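Local coordinates for imidazoleglycerol-phosphate dehydratase (Pyrococcus furiosus, PDB 5DNL) that catalyses the manganese-dependent dehydration of imidazoleglycerol phosphate to imidazoleacetol phosphate, the sixth step of histidine biosynthesis, at the 5DL site. Coordinates in Å, arbitrary orientation; residue numbers count along the deposited sequence, not the author numbering. Chains: chain A/B/C, Imidazoleglycerol-phosphate dehydratase.

The 5DL site. Residues chain A 29, 84, 145-146, 149, 153; chain B 7, 52-53, 56, 121; chain C 76, 98, 171-173. With 5DL ([(2S)-2-hydroxy-3-(1H-1,2,4-triazol-1-yl)propyl]phosphonic acid), chain F; MN (manganese (II) ion), chain D; MN (manganese (II) ion), chain E.
This is the dimanganese active site of an imidazoleglycerol-phosphate dehydratase, assembled from three subunits and filled by the triazole-phosphonate inhibitor 5DL, which the protein buries almost completely. Paired histidines, A:His145 and A:His146 on helix 144-162 and B:His52 and B:His53 on helix 51-69, split between the two metals: the first of each pair has CG anti to its backbone N, the second has CG beside it, so neighbouring rings diverge. The triazole bridges the ions, MN (chain D) and MN (chain E), which lie 6.6 Å apart. Its N4 binds MN (chain D), in a near-octahedral shell with A:His146, B:His52, B:Glu56 OE1, B:Glu121 OE1 and a water that B:Glu56 OE2 also holds. N1 and the hydroxyl O13 chelate MN (chain E), also near octahedral, alongside A:His29, A:His145, B:His53 and A:Glu149 OE1.

Triazole C5 sits over one face of the A:His145 ring, toward its rim, while A:Met84, CG anti to its backbone N (chi1 -178°) and extended through CG, brings SD to 3.5 Å from 5DL N2; the bend at chi3 then turns CE toward C6. B:Glu7 OE2 lies 2.8 Å from 5DL O13, a hydrogen bond that the ligand hydroxyl can donate; metal binding probably makes that hydroxyl more acidic. The other carboxylate oxygen, OE1, sits over the centre of the B:His53 ring.

Phosphonate recognition comes mainly from chain C. C:Arg76, extended from CG to NE, meets O11 and O12 end-on through NH1 and NH2, with both oxygens close to the guanidinium plane. C:Arg98, bent at chi3 (-67°), grips 5DL O10 through NH1 (2.8 Å) and O12 through NH2, and turns one guanidinium face toward triazole C3. An alanine here would remove both bonds and that cover, and would probably weaken phosphonate binding and loosen the triazole's seating. A:Lys153 NZ reaches O12 along a straight chain, so that O12 accepts from A:Lys153, C:Arg76 and C:Arg98 together. C:Lys173, kinked at chi4, places NZ 2.7 Å from 5DL O10, and its backbone N donates to C:Ser171 OG, which probably helps direct that hydroxyl to O11 (2.6 Å).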
# COMPACT_ATOMS: atom_id res chain seq x y z
N HIS A 29 39.31 20.84 19.58
CA HIS A 29 39.69 20.32 18.26
C HIS A 29 38.91 21.04 17.16
O HIS A 29 39.49 21.45 16.17
CB HIS A 29 39.49 18.80 18.21
CG HIS A 29 39.87 18.17 16.91
ND1 HIS A 29 41.03 18.49 16.23
CD2 HIS A 29 39.29 17.19 16.20
CE1 HIS A 29 41.11 17.77 15.13
NE2 HIS A 29 40.08 16.94 15.11
N MET A 84 35.77 15.26 4.11
CA MET A 84 36.59 14.53 5.05
C MET A 84 36.23 13.07 4.94
O MET A 84 35.20 12.63 5.50
CB MET A 84 36.44 15.03 6.49
CG MET A 84 37.37 14.25 7.41
SD MET A 84 37.58 14.84 9.09
CE MET A 84 38.08 16.51 8.76
N HIS A 145 32.27 12.46 13.37
CA HIS A 145 33.47 13.30 13.52
C HIS A 145 33.81 13.90 12.17
O HIS A 145 34.12 15.10 12.08
CB HIS A 145 34.60 12.40 14.02
CG HIS A 145 35.87 13.09 14.41
ND1 HIS A 145 36.57 12.68 15.52
CD2 HIS A 145 36.63 14.04 13.82
CE1 HIS A 145 37.69 13.39 15.63
NE2 HIS A 145 37.75 14.22 14.60
N HIS A 146 33.76 13.10 11.10
CA HIS A 146 34.10 13.61 9.77
C HIS A 146 33.12 14.71 9.34
O HIS A 146 33.53 15.73 8.79
CB HIS A 146 34.13 12.50 8.74
CG HIS A 146 35.18 11.47 9.00
ND1 HIS A 146 35.14 10.22 8.41
CD2 HIS A 146 36.28 11.49 9.78
CE1 HIS A 146 36.19 9.53 8.80
NE2 HIS A 146 36.89 10.26 9.65
N GLU A 149 33.62 17.87 11.87
CA GLU A 149 34.90 18.55 11.61
C GLU A 149 34.89 19.20 10.22
O GLU A 149 35.41 20.30 10.07
CB GLU A 149 36.11 17.63 11.79
CG GLU A 149 37.43 18.37 11.78
CD GLU A 149 38.61 17.51 12.09
OE1 GLU A 149 38.45 16.36 12.57
OE2 GLU A 149 39.73 18.00 11.78
N LYS A 153 35.82 23.10 9.56
CA LYS A 153 36.81 23.50 8.54
C LYS A 153 36.15 24.43 7.53
O LYS A 153 36.72 25.46 7.13
CB LYS A 153 37.38 22.29 7.81
CG LYS A 153 38.27 21.36 8.60
CD LYS A 153 38.91 20.34 7.68
CE LYS A 153 39.92 19.44 8.38
NZ LYS A 153 40.66 18.65 7.35
N GLU B 7 48.06 15.12 17.31
CA GLU B 7 46.90 14.47 17.96
C GLU B 7 47.25 13.21 18.74
O GLU B 7 46.69 12.96 19.81
CB GLU B 7 45.87 14.10 16.88
CG GLU B 7 45.31 15.29 16.12
CD GLU B 7 44.51 14.92 14.89
OE1 GLU B 7 44.50 13.75 14.50
OE2 GLU B 7 43.90 15.84 14.30
N HIS B 52 38.55 8.74 18.45
CA HIS B 52 38.57 8.49 17.00
C HIS B 52 39.99 8.56 16.47
O HIS B 52 40.41 7.70 15.70
CB HIS B 52 37.68 9.50 16.32
CG HIS B 52 37.60 9.42 14.82
ND1 HIS B 52 36.39 9.51 14.17
CD2 HIS B 52 38.54 9.35 13.84
CE1 HIS B 52 36.58 9.51 12.87
NE2 HIS B 52 37.87 9.40 12.64
N HIS B 53 40.71 9.61 16.86
CA HIS B 53 42.09 9.75 16.40
C HIS B 53 42.93 8.54 16.85
O HIS B 53 43.76 8.04 16.10
CB HIS B 53 42.74 11.03 16.88
CG HIS B 53 42.06 12.28 16.40
ND1 HIS B 53 42.16 13.48 17.07
CD2 HIS B 53 41.28 12.53 15.32
CE1 HIS B 53 41.48 14.41 16.43
NE2 HIS B 53 40.96 13.87 15.36
N GLU B 56 41.80 5.23 14.68
CA GLU B 56 42.27 5.36 13.31
C GLU B 56 43.79 5.27 13.27
O GLU B 56 44.34 4.54 12.44
CB GLU B 56 41.81 6.70 12.74
CG GLU B 56 42.40 7.02 11.39
CD GLU B 56 41.71 8.16 10.69
OE1 GLU B 56 40.79 8.77 11.28
OE2 GLU B 56 42.13 8.48 9.56
N GLU B 121 36.83 3.24 11.56
CA GLU B 121 38.03 4.06 11.41
C GLU B 121 39.31 3.26 11.70
O GLU B 121 40.33 3.45 11.02
CB GLU B 121 37.92 5.35 12.21
CG GLU B 121 36.93 6.29 11.57
CD GLU B 121 37.36 6.69 10.18
OE1 GLU B 121 38.33 7.48 10.03
OE2 GLU B 121 36.78 6.13 9.22
N ARG C 76 46.19 21.48 -0.98
CA ARG C 76 45.51 20.27 -0.43
C ARG C 76 44.05 20.09 -0.89
O ARG C 76 43.68 19.01 -1.34
CB ARG C 76 45.59 20.22 1.10
CG ARG C 76 44.96 18.97 1.69
CD ARG C 76 44.99 18.96 3.21
NE ARG C 76 44.11 17.89 3.70
CZ ARG C 76 43.83 17.65 4.98
NH1 ARG C 76 44.39 18.34 5.98
NH2 ARG C 76 42.99 16.64 5.28
N ARG C 98 44.76 9.85 2.60
CA ARG C 98 43.77 8.88 3.04
C ARG C 98 42.98 8.43 1.82
O ARG C 98 41.89 8.97 1.53
CB ARG C 98 42.82 9.47 4.10
CG ARG C 98 43.47 9.79 5.42
CD ARG C 98 42.47 10.19 6.48
NE ARG C 98 41.79 11.45 6.21
CZ ARG C 98 42.07 12.62 6.81
NH1 ARG C 98 43.02 12.72 7.74
NH2 ARG C 98 41.38 13.71 6.49
N SER C 171 47.41 21.06 7.50
CA SER C 171 46.75 20.16 8.44
C SER C 171 46.99 20.62 9.84
O SER C 171 48.14 20.87 10.20
CB SER C 171 47.26 18.73 8.32
OG SER C 171 46.64 17.89 9.27
N THR C 172 45.94 20.66 10.66
CA THR C 172 46.08 20.97 12.08
C THR C 172 46.87 19.91 12.83
O THR C 172 47.37 20.20 13.92
CB THR C 172 44.72 21.13 12.78
OG1 THR C 172 43.95 19.92 12.63
CG2 THR C 172 43.93 22.26 12.20
N LYS C 173 46.98 18.69 12.30
CA LYS C 173 47.73 17.65 12.98
C LYS C 173 49.22 17.74 12.70
O LYS C 173 49.98 17.00 13.32
CB LYS C 173 47.17 16.25 12.73
CG LYS C 173 47.47 15.59 11.40
CD LYS C 173 46.64 14.32 11.24
CE LYS C 173 46.93 13.61 9.93
NZ LYS C 173 46.68 14.44 8.72
N1 5DL F . 39.65 13.55 12.28
C3 5DL F . 40.20 12.50 10.37
N2 5DL F . 40.26 13.65 11.06
C8 5DL F . 42.72 16.57 10.68
C7 5DL F . 42.10 15.34 11.35
C6 5DL F . 40.91 14.85 10.54
C5 5DL F . 39.21 12.29 12.29
O10 5DL F . 44.05 15.07 8.91
P9 5DL F . 43.29 16.35 8.97
O11 5DL F . 44.12 17.57 8.64
O12 5DL F . 42.09 16.32 8.05
O13 5DL F . 41.67 15.64 12.69
N4 5DL F . 39.52 11.62 11.16
MN MN D . 38.85 9.51 10.60
MN MN E . 39.73 15.18 13.82
O HOH W 1 40.04 9.90 8.79
O HOH W 2 43.36 20.04 9.28